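Local structure of arginase (Glaciozyma antarctica, 5YNL) at residues F166-H180 / T278-L290. The protein probably catalyses the hydrolysis of L-arginine to ornithine and urea, as a cold-adapted arginase of a psychrophilic yeast. Residues are numbered along the deposited sequence; the frame is centred on the assembly and turned at random.
Sequences FKAYPEACLIWVDAH and TRPIHLSFDVDAL
Arg279 NH2 is gripped twice by Glu171: it bonds OE1 at 2.7 Å as a salt bridge, and the backbone O at 3.2 Å, where the nitrogen stands above the carbonyl plane. The extended Arg279 chain passes its CB, CG and CD beside that oxygen, while Glu171 bends about its CB-CG bond (chi2 -59°), which turns its carboxylate back to NH2. Next along, Pro280 CB lies over one face of the Tyr169 ring. Strands 173-177 and 281-286 then pair in parallel, their axes 17° apart. Six backbone bonds, from Cys173 N to Pro280 O through Asp286 N to Val177 O, join these neighbouring inner strands of the parallel sheet of the arginase fold. Beside them, Val177 CG1, anti to its own N, sits 3.8 Å from the Phe285 ring centroid and 13° off the normal, a CH-pi contact. At the C-terminal ends Asp178, Asp286 and Asp288 converge; Asp178 OD1 and Asp288 OD1, both acceptors, lie 3.2 Å apart without a hydrogen bond, a proximity a cation could offset. The cluster is consistent with the dimanganese site of arginases. Asx turns shape both strand ends: His180 N reaches Asp178 OD1 at 2.6 Å and Asp288 N reaches Asp286 OD1, while His155 ND1 bonds Asp178 OD2.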
ATOM      1  N   PHE A 166     -10.819   2.904   1.634  1.00 47.87           N
ATOM      2  CA  PHE A 166     -11.421   4.231   1.737  1.00 48.87           C
ATOM      3  C   PHE A 166     -12.930   4.168   1.735  1.00 51.82           C
ATOM      4  O   PHE A 166     -13.582   5.039   2.299  1.00 52.87           O
ATOM      5  CB  PHE A 166     -10.923   5.142   0.620  1.00 48.63           C
ATOM      6  CG  PHE A 166      -9.579   5.763   0.903  1.00 46.20           C
ATOM      7  CD1 PHE A 166      -8.425   4.988   0.902  1.00 44.22           C
ATOM      8  CD2 PHE A 166      -9.473   7.121   1.169  1.00 46.17           C
ATOM      9  CE1 PHE A 166      -7.185   5.550   1.159  1.00 42.32           C
ATOM     10  CE2 PHE A 166      -8.240   7.692   1.425  1.00 44.26           C
ATOM     11  CZ  PHE A 166      -7.089   6.903   1.428  1.00 42.35           C
ATOM     12  N   LYS A 167     -13.484   3.147   1.084  1.00 54.69           N
ATOM     13  CA  LYS A 167     -14.921   2.898   1.125  1.00 57.83           C
ATOM     14  C   LYS A 167     -15.316   2.757   2.578  1.00 57.99           C
ATOM     15  O   LYS A 167     -16.305   3.334   3.025  1.00 60.01           O
ATOM     16  CB  LYS A 167     -15.255   1.600   0.378  1.00 59.32           C
ATOM     17  CG  LYS A 167     -16.690   1.117   0.533  1.00 62.79           C
ATOM     18  CD  LYS A 167     -17.411   1.152  -0.798  1.00 65.56           C
ATOM     19  CE  LYS A 167     -16.605   0.449  -1.871  1.00 64.64           C
ATOM     20  NZ  LYS A 167     -16.319  -0.972  -1.521  1.00 64.22           N
ATOM     21  N   ALA A 168     -14.516   1.997   3.316  1.00 55.73           N
ATOM     22  CA  ALA A 168     -14.751   1.791   4.737  1.00 55.87           C
ATOM     23  C   ALA A 168     -14.176   2.929   5.577  1.00 54.20           C
ATOM     24  O   ALA A 168     -14.703   3.243   6.637  1.00 55.18           O
ATOM     25  CB  ALA A 168     -14.166   0.477   5.176  1.00 54.95           C
ATOM     26  N   TYR A 169     -13.089   3.535   5.119  1.00 53.17           N
ATOM     27  CA  TYR A 169     -12.519   4.672   5.831  1.00 52.39           C
ATOM     28  C   TYR A 169     -12.347   5.850   4.882  1.00 52.73           C
ATOM     29  O   TYR A 169     -11.272   6.029   4.296  1.00 50.59           O
ATOM     30  CB  TYR A 169     -11.167   4.308   6.466  1.00 49.23           C
ATOM     31  CG  TYR A 169     -11.221   3.172   7.471  1.00 48.90           C
ATOM     32  CD1 TYR A 169     -11.788   3.354   8.724  1.00 50.41           C
ATOM     33  CD2 TYR A 169     -10.682   1.921   7.168  1.00 47.32           C
ATOM     34  CE1 TYR A 169     -11.828   2.326   9.649  1.00 50.35           C
ATOM     35  CE2 TYR A 169     -10.717   0.875   8.092  1.00 47.25           C
ATOM     36  CZ  TYR A 169     -11.292   1.085   9.337  1.00 48.74           C
ATOM     37  OH  TYR A 169     -11.334   0.056  10.265  1.00 49.20           O
ATOM     38  N   PRO A 170     -13.415   6.641   4.700  1.00 44.24           N
ATOM     39  CA  PRO A 170     -13.351   7.812   3.820  1.00 45.08           C
ATOM     40  C   PRO A 170     -12.403   8.853   4.372  1.00 43.81           C
ATOM     41  O   PRO A 170     -11.953   9.719   3.632  1.00 43.76           O
ATOM     42  CB  PRO A 170     -14.779   8.369   3.855  1.00 48.88           C
ATOM     43  CG  PRO A 170     -15.628   7.199   4.229  1.00 49.92           C
ATOM     44  CD  PRO A 170     -14.786   6.351   5.148  1.00 47.23           C
ATOM     45  N   GLU A 171     -12.106   8.782   5.662  1.00 47.22           N
ATOM     46  CA  GLU A 171     -11.185   9.740   6.246  1.00 46.17           C
ATOM     47  C   GLU A 171      -9.774   9.189   6.403  1.00 42.62           C
ATOM     48  O   GLU A 171      -8.965   9.750   7.152  1.00 41.58           O
ATOM     49  CB  GLU A 171     -11.730  10.255   7.579  1.00 48.11           C
ATOM     50  CG  GLU A 171     -13.079  11.021   7.444  1.00 52.07           C
ATOM     51  CD  GLU A 171     -12.965  12.221   6.520  1.00 53.13           C
ATOM     52  OE1 GLU A 171     -11.831  12.704   6.311  1.00 51.16           O
ATOM     53  OE2 GLU A 171     -13.993  12.693   5.998  1.00 56.11           O
ATOM     54  N   ALA A 172      -9.460   8.109   5.683  1.00 40.25           N
ATOM     55  CA  ALA A 172      -8.113   7.526   5.770  1.00 37.10           C
ATOM     56  C   ALA A 172      -7.084   8.380   5.024  1.00 35.97           C
ATOM     57  O   ALA A 172      -7.444   9.255   4.228  1.00 37.58           O
ATOM     58  CB  ALA A 172      -8.105   6.110   5.231  1.00 36.13           C
ATOM     59  N   CYS A 173      -5.806   8.121   5.259  1.00 37.19           N
ATOM     60  CA  CYS A 173      -4.776   8.735   4.441  1.00 36.14           C
ATOM     61  C   CYS A 173      -3.938   7.629   3.794  1.00 34.09           C
ATOM     62  O   CYS A 173      -4.027   6.474   4.213  1.00 33.28           O
ATOM     63  CB  CYS A 173      -3.907   9.653   5.292  1.00 35.41           C
ATOM     64  SG  CYS A 173      -2.916   8.808   6.505  1.00 32.84           S
ATOM     65  N   LEU A 174      -3.132   7.955   2.785  1.00 31.17           N
ATOM     66  CA  LEU A 174      -2.434   6.905   2.051  1.00 29.77           C
ATOM     67  C   LEU A 174      -0.943   7.164   1.976  1.00 28.05           C
ATOM     68  O   LEU A 174      -0.505   8.230   1.496  1.00 28.46           O
ATOM     69  CB  LEU A 174      -3.006   6.770   0.640  1.00 31.36           C
ATOM     70  CG  LEU A 174      -2.324   5.884  -0.425  1.00 31.56           C
ATOM     71  CD1 LEU A 174      -2.173   4.435   0.028  1.00 31.96           C
ATOM     72  CD2 LEU A 174      -3.103   5.947  -1.746  1.00 33.80           C
ATOM     73  N   ILE A 175      -0.155   6.196   2.442  1.00 26.79           N
ATOM     74  CA  ILE A 175       1.298   6.318   2.347  1.00 25.91           C
ATOM     75  C   ILE A 175       1.777   5.312   1.319  1.00 27.30           C
ATOM     76  O   ILE A 175       1.580   4.101   1.459  1.00 27.85           O
ATOM     77  CB  ILE A 175       1.973   6.086   3.699  1.00 23.82           C
ATOM     78  CG1 ILE A 175       1.513   7.165   4.674  1.00 24.06           C
ATOM     79  CG2 ILE A 175       3.525   6.128   3.583  1.00 22.32           C
ATOM     80  CD1 ILE A 175       2.125   7.007   6.018  1.00 22.69           C
ATOM     81  N   TRP A 176       2.384   5.821   0.263  1.00 25.59           N
ATOM     82  CA  TRP A 176       2.640   5.000  -0.894  1.00 27.67           C
ATOM     83  C   TRP A 176       4.155   4.861  -0.978  1.00 25.52           C
ATOM     84  O   TRP A 176       4.875   5.860  -1.124  1.00 23.26           O
ATOM     85  CB  TRP A 176       2.076   5.712  -2.112  1.00 29.54           C
ATOM     86  CG  TRP A 176       2.127   4.975  -3.398  1.00 33.17           C
ATOM     87  CD1 TRP A 176       3.222   4.778  -4.202  1.00 33.60           C
ATOM     88  CD2 TRP A 176       1.014   4.406  -4.090  1.00 36.64           C
ATOM     89  NE1 TRP A 176       2.851   4.086  -5.336  1.00 38.12           N
ATOM     90  CE2 TRP A 176       1.505   3.847  -5.288  1.00 40.14           C
ATOM     91  CE3 TRP A 176      -0.344   4.293  -3.799  1.00 36.76           C
ATOM     92  CZ2 TRP A 176       0.674   3.174  -6.192  1.00 44.50           C
ATOM     93  CZ3 TRP A 176      -1.162   3.634  -4.691  1.00 40.20           C
ATOM     94  CH2 TRP A 176      -0.655   3.085  -5.875  1.00 44.30           C
ATOM     95  N   VAL A 177       4.641   3.633  -0.845  1.00 26.45           N
ATOM     96  CA  VAL A 177       6.073   3.381  -0.868  1.00 23.07           C
ATOM     97  C   VAL A 177       6.445   2.639  -2.155  1.00 24.50           C
ATOM     98  O   VAL A 177       6.044   1.483  -2.377  1.00 27.59           O
ATOM     99  CB  VAL A 177       6.517   2.596   0.378  1.00 20.58           C
ATOM    100  CG1 VAL A 177       8.046   2.351   0.346  1.00 18.07           C
ATOM    101  CG2 VAL A 177       6.107   3.350   1.666  1.00 20.47           C
ATOM    102  N   ASP A 178       7.208   3.316  -3.015  1.00 26.65           N
ATOM    103  CA  ASP A 178       7.437   2.833  -4.379  1.00 28.89           C
ATOM    104  C   ASP A 178       8.500   3.698  -5.023  1.00 28.00           C
ATOM    105  O   ASP A 178       8.684   4.863  -4.644  1.00 27.09           O
ATOM    106  CB  ASP A 178       6.131   2.916  -5.196  1.00 34.34           C
ATOM    107  CG  ASP A 178       6.133   2.015  -6.431  1.00 39.21           C
ATOM    108  OD1 ASP A 178       7.068   2.134  -7.250  1.00 37.61           O
ATOM    109  OD2 ASP A 178       5.205   1.193  -6.591  1.00 45.04           O
ATOM    110  N   ALA A 179       9.220   3.106  -5.972  1.00 35.24           N
ATOM    111  CA  ALA A 179      10.187   3.844  -6.774  1.00 35.70           C
ATOM    112  C   ALA A 179       9.441   4.666  -7.815  1.00 37.87           C
ATOM    113  O   ALA A 179      10.003   5.589  -8.416  1.00 38.71           O
ATOM    114  CB  ALA A 179      11.148   2.879  -7.451  1.00 36.39           C
ATOM    115  N   HIS A 180       8.173   4.310  -8.031  1.00 42.99           N
ATOM    116  CA  HIS A 180       7.356   4.907  -9.085  1.00 45.77           C
ATOM    117  C   HIS A 180       6.134   5.610  -8.531  1.00 45.92           C
ATOM    118  O   HIS A 180       5.499   5.121  -7.603  1.00 46.13           O
ATOM    119  CB  HIS A 180       6.877   3.823 -10.047  1.00 49.82           C
ATOM    120  CG  HIS A 180       7.950   2.890 -10.484  1.00 49.81           C
ATOM    121  ND1 HIS A 180       9.129   3.328 -11.061  1.00 48.28           N
ATOM    122  CD2 HIS A 180       8.040   1.540 -10.430  1.00 52.50           C
ATOM    123  CE1 HIS A 180       9.886   2.289 -11.347  1.00 48.71           C
ATOM    124  NE2 HIS A 180       9.248   1.188 -10.974  1.00 50.55           N
ATOM    125  N   THR A 278      -5.160  11.388  13.742  1.00 53.80           N
ATOM    126  CA  THR A 278      -6.495  10.836  13.949  1.00 54.10           C
ATOM    127  C   THR A 278      -7.064  10.085  12.737  1.00 53.04           C
ATOM    128  O   THR A 278      -8.123   9.488  12.831  1.00 53.68           O
ATOM    129  CB  THR A 278      -7.487  11.907  14.442  1.00 56.63           C
ATOM    130  OG1 THR A 278      -7.315  13.102  13.676  1.00 57.20           O
ATOM    131  CG2 THR A 278      -7.259  12.217  15.920  1.00 58.24           C
ATOM    132  N   ARG A 279      -6.359  10.106  11.613  1.00 40.56           N
ATOM    133  CA  ARG A 279      -6.809   9.417  10.397  1.00 39.44           C
ATOM    134  C   ARG A 279      -6.317   7.974  10.307  1.00 39.55           C
ATOM    135  O   ARG A 279      -5.156   7.692  10.628  1.00 39.44           O
ATOM    136  CB  ARG A 279      -6.327  10.179   9.149  1.00 38.44           C
ATOM    137  CG  ARG A 279      -7.043  11.536   8.889  1.00 41.33           C
ATOM    138  CD  ARG A 279      -6.625  12.101   7.551  1.00 41.22           C
ATOM    139  NE  ARG A 279      -7.069  13.472   7.322  1.00 44.14           N
ATOM    140  CZ  ARG A 279      -8.236  13.819   6.776  1.00 46.95           C
ATOM    141  NH1 ARG A 279      -8.525  15.096   6.616  1.00 49.89           N
ATOM    142  NH2 ARG A 279      -9.114  12.902   6.400  1.00 47.15           N
ATOM    143  N   PRO A 280      -7.191   7.056   9.857  1.00 40.07           N
ATOM    144  CA  PRO A 280      -6.726   5.683   9.597  1.00 40.42           C
ATOM    145  C   PRO A 280      -5.605   5.739   8.562  1.00 38.30           C
ATOM    146  O   PRO A 280      -5.636   6.631   7.719  1.00 36.64           O
ATOM    147  CB  PRO A 280      -7.958   5.001   8.979  1.00 41.49           C
ATOM    148  CG  PRO A 280      -9.132   5.821   9.447  1.00 42.08           C
ATOM    149  CD  PRO A 280      -8.608   7.241   9.502  1.00 40.72           C
ATOM    150  N   ILE A 281      -4.632   4.835   8.626  1.00 30.25           N
ATOM    151  CA  ILE A 281      -3.535   4.850   7.668  1.00 28.16           C
ATOM    152  C   ILE A 281      -3.606   3.636   6.734  1.00 28.30           C
ATOM    153  O   ILE A 281      -3.738   2.488   7.196  1.00 30.12           O
ATOM    154  CB  ILE A 281      -2.145   4.863   8.380  1.00 27.39           C
ATOM    155  CG1 ILE A 281      -1.801   6.279   8.857  1.00 27.20           C
ATOM    156  CG2 ILE A 281      -1.038   4.340   7.454  1.00 25.36           C
ATOM    157  CD1 ILE A 281      -0.670   6.343   9.948  1.00 27.96           C
ATOM    158  N   HIS A 282      -3.494   3.897   5.430  1.00 30.54           N
ATOM    159  CA  HIS A 282      -3.341   2.855   4.436  1.00 31.41           C
ATOM    160  C   HIS A 282      -1.884   2.885   3.994  1.00 28.89           C
ATOM    161  O   HIS A 282      -1.432   3.858   3.364  1.00 26.78           O
ATOM    162  CB  HIS A 282      -4.274   3.088   3.232  1.00 32.23           C
ATOM    163  CG  HIS A 282      -4.409   1.912   2.311  1.00 34.99           C
ATOM    164  ND1 HIS A 282      -3.670   0.751   2.445  1.00 36.51           N
ATOM    165  CD2 HIS A 282      -5.196   1.716   1.227  1.00 37.07           C
ATOM    166  CE1 HIS A 282      -4.005  -0.103   1.498  1.00 39.72           C
ATOM    167  NE2 HIS A 282      -4.926   0.464   0.739  1.00 39.92           N
ATOM    168  N   LEU A 283      -1.135   1.844   4.330  1.00 31.72           N
ATOM    169  CA  LEU A 283       0.266   1.793   3.901  1.00 29.21           C
ATOM    170  C   LEU A 283       0.395   0.850   2.732  1.00 31.22           C
ATOM    171  O   LEU A 283       0.267  -0.387   2.893  1.00 33.85           O
ATOM    172  CB  LEU A 283       1.209   1.347   5.032  1.00 28.31           C
ATOM    173  CG  LEU A 283       2.707   1.206   4.729  1.00 25.74           C
ATOM    174  CD1 LEU A 283       3.344   2.507   4.168  1.00 23.72           C
ATOM    175  CD2 LEU A 283       3.415   0.802   6.000  1.00 25.61           C
ATOM    176  N   SER A 284       0.632   1.420   1.551  1.00 22.60           N
ATOM    177  CA  SER A 284       0.718   0.595   0.341  1.00 25.70           C
ATOM    178  C   SER A 284       2.184   0.456  -0.062  1.00 24.57           C
ATOM    179  O   SER A 284       2.750   1.362  -0.695  1.00 23.68           O
ATOM    180  CB  SER A 284      -0.109   1.208  -0.788  1.00 27.61           C
ATOM    181  OG  SER A 284      -0.430   0.223  -1.751  1.00 32.74           O
ATOM    182  N   PHE A 285       2.780  -0.674   0.318  1.00 31.65           N
ATOM    183  CA  PHE A 285       4.228  -0.883   0.238  1.00 29.95           C
ATOM    184  C   PHE A 285       4.635  -1.781  -0.937  1.00 34.53           C
ATOM    185  O   PHE A 285       4.249  -2.954  -0.999  1.00 36.57           O
ATOM    186  CB  PHE A 285       4.739  -1.519   1.540  1.00 26.91           C
ATOM    187  CG  PHE A 285       6.188  -1.243   1.821  1.00 24.42           C
ATOM    188  CD1 PHE A 285       7.182  -1.714   0.973  1.00 26.02           C
ATOM    189  CD2 PHE A 285       6.557  -0.509   2.930  1.00 22.01           C
ATOM    190  CE1 PHE A 285       8.530  -1.432   1.239  1.00 24.52           C
ATOM    191  CE2 PHE A 285       7.880  -0.243   3.190  1.00 20.97           C
ATOM    192  CZ  PHE A 285       8.872  -0.697   2.338  1.00 22.04           C
ATOM    193  N   ASP A 286       5.422  -1.234  -1.860  1.00 23.98           N
ATOM    194  CA  ASP A 286       5.882  -1.992  -3.003  1.00 28.05           C
ATOM    195  C   ASP A 286       7.319  -2.322  -2.745  1.00 26.40           C
ATOM    196  O   ASP A 286       8.127  -1.439  -2.479  1.00 24.57           O
ATOM    197  CB  ASP A 286       5.797  -1.171  -4.279  1.00 32.52           C
ATOM    198  CG  ASP A 286       6.061  -1.996  -5.508  1.00 35.28           C
ATOM    199  OD1 ASP A 286       7.191  -2.514  -5.654  1.00 35.76           O
ATOM    200  OD2 ASP A 286       5.133  -2.147  -6.333  1.00 36.39           O
ATOM    201  N   VAL A 287       7.634  -3.602  -2.840  1.00 40.24           N
ATOM    202  CA  VAL A 287       8.964  -4.118  -2.561  1.00 38.43           C
ATOM    203  C   VAL A 287      10.014  -3.655  -3.581  1.00 41.99           C
ATOM    204  O   VAL A 287      11.201  -3.659  -3.276  1.00 40.58           O
ATOM    205  CB  VAL A 287       8.871  -5.639  -2.397  1.00 37.87           C
ATOM    206  CG1 VAL A 287      10.219  -6.282  -2.202  1.00 36.46           C
ATOM    207  CG2 VAL A 287       7.988  -5.931  -1.205  1.00 34.85           C
ATOM    208  N   ASP A 288       9.586  -3.204  -4.760  1.00 53.20           N
ATOM    209  CA  ASP A 288      10.529  -2.614  -5.719  1.00 56.71           C
ATOM    210  C   ASP A 288      11.180  -1.295  -5.236  1.00 56.25           C
ATOM    211  O   ASP A 288      12.116  -0.786  -5.863  1.00 58.24           O
ATOM    212  CB  ASP A 288       9.931  -2.509  -7.146  1.00 59.48           C
ATOM    213  CG  ASP A 288       9.191  -1.176  -7.428  1.00 58.60           C
ATOM    214  OD1 ASP A 288       8.837  -0.407  -6.493  1.00 56.34           O
ATOM    215  OD2 ASP A 288       8.936  -0.905  -8.631  1.00 59.01           O
ATOM    216  N   ALA A 289      10.694  -0.749  -4.121  1.00 34.45           N
ATOM    217  CA  ALA A 289      11.332   0.437  -3.558  1.00 30.67           C
ATOM    218  C   ALA A 289      12.594   0.046  -2.797  1.00 28.30           C
ATOM    219  O   ALA A 289      13.402   0.924  -2.441  1.00 26.90           O
ATOM    220  CB  ALA A 289      10.371   1.237  -2.672  1.00 25.02           C
ATOM    221  N   LEU A 290      12.751  -1.258  -2.555  1.00 35.57           N
ATOM    222  CA  LEU A 290      13.836  -1.744  -1.720  1.00 32.92           C
ATOM    223  C   LEU A 290      15.083  -2.114  -2.523  1.00 36.59           C
ATOM    224  O   LEU A 290      15.076  -2.078  -3.761  1.00 41.44           O
ATOM    225  CB  LEU A 290      13.404  -2.977  -0.914  1.00 29.91           C
ATOM    226  CG  LEU A 290      12.420  -2.852   0.247  1.00 26.52           C
ATOM    227  CD1 LEU A 290      12.183  -4.238   0.852  1.00 25.89           C
ATOM    228  CD2 LEU A 290      12.935  -1.892   1.312  1.00 24.17           C
TER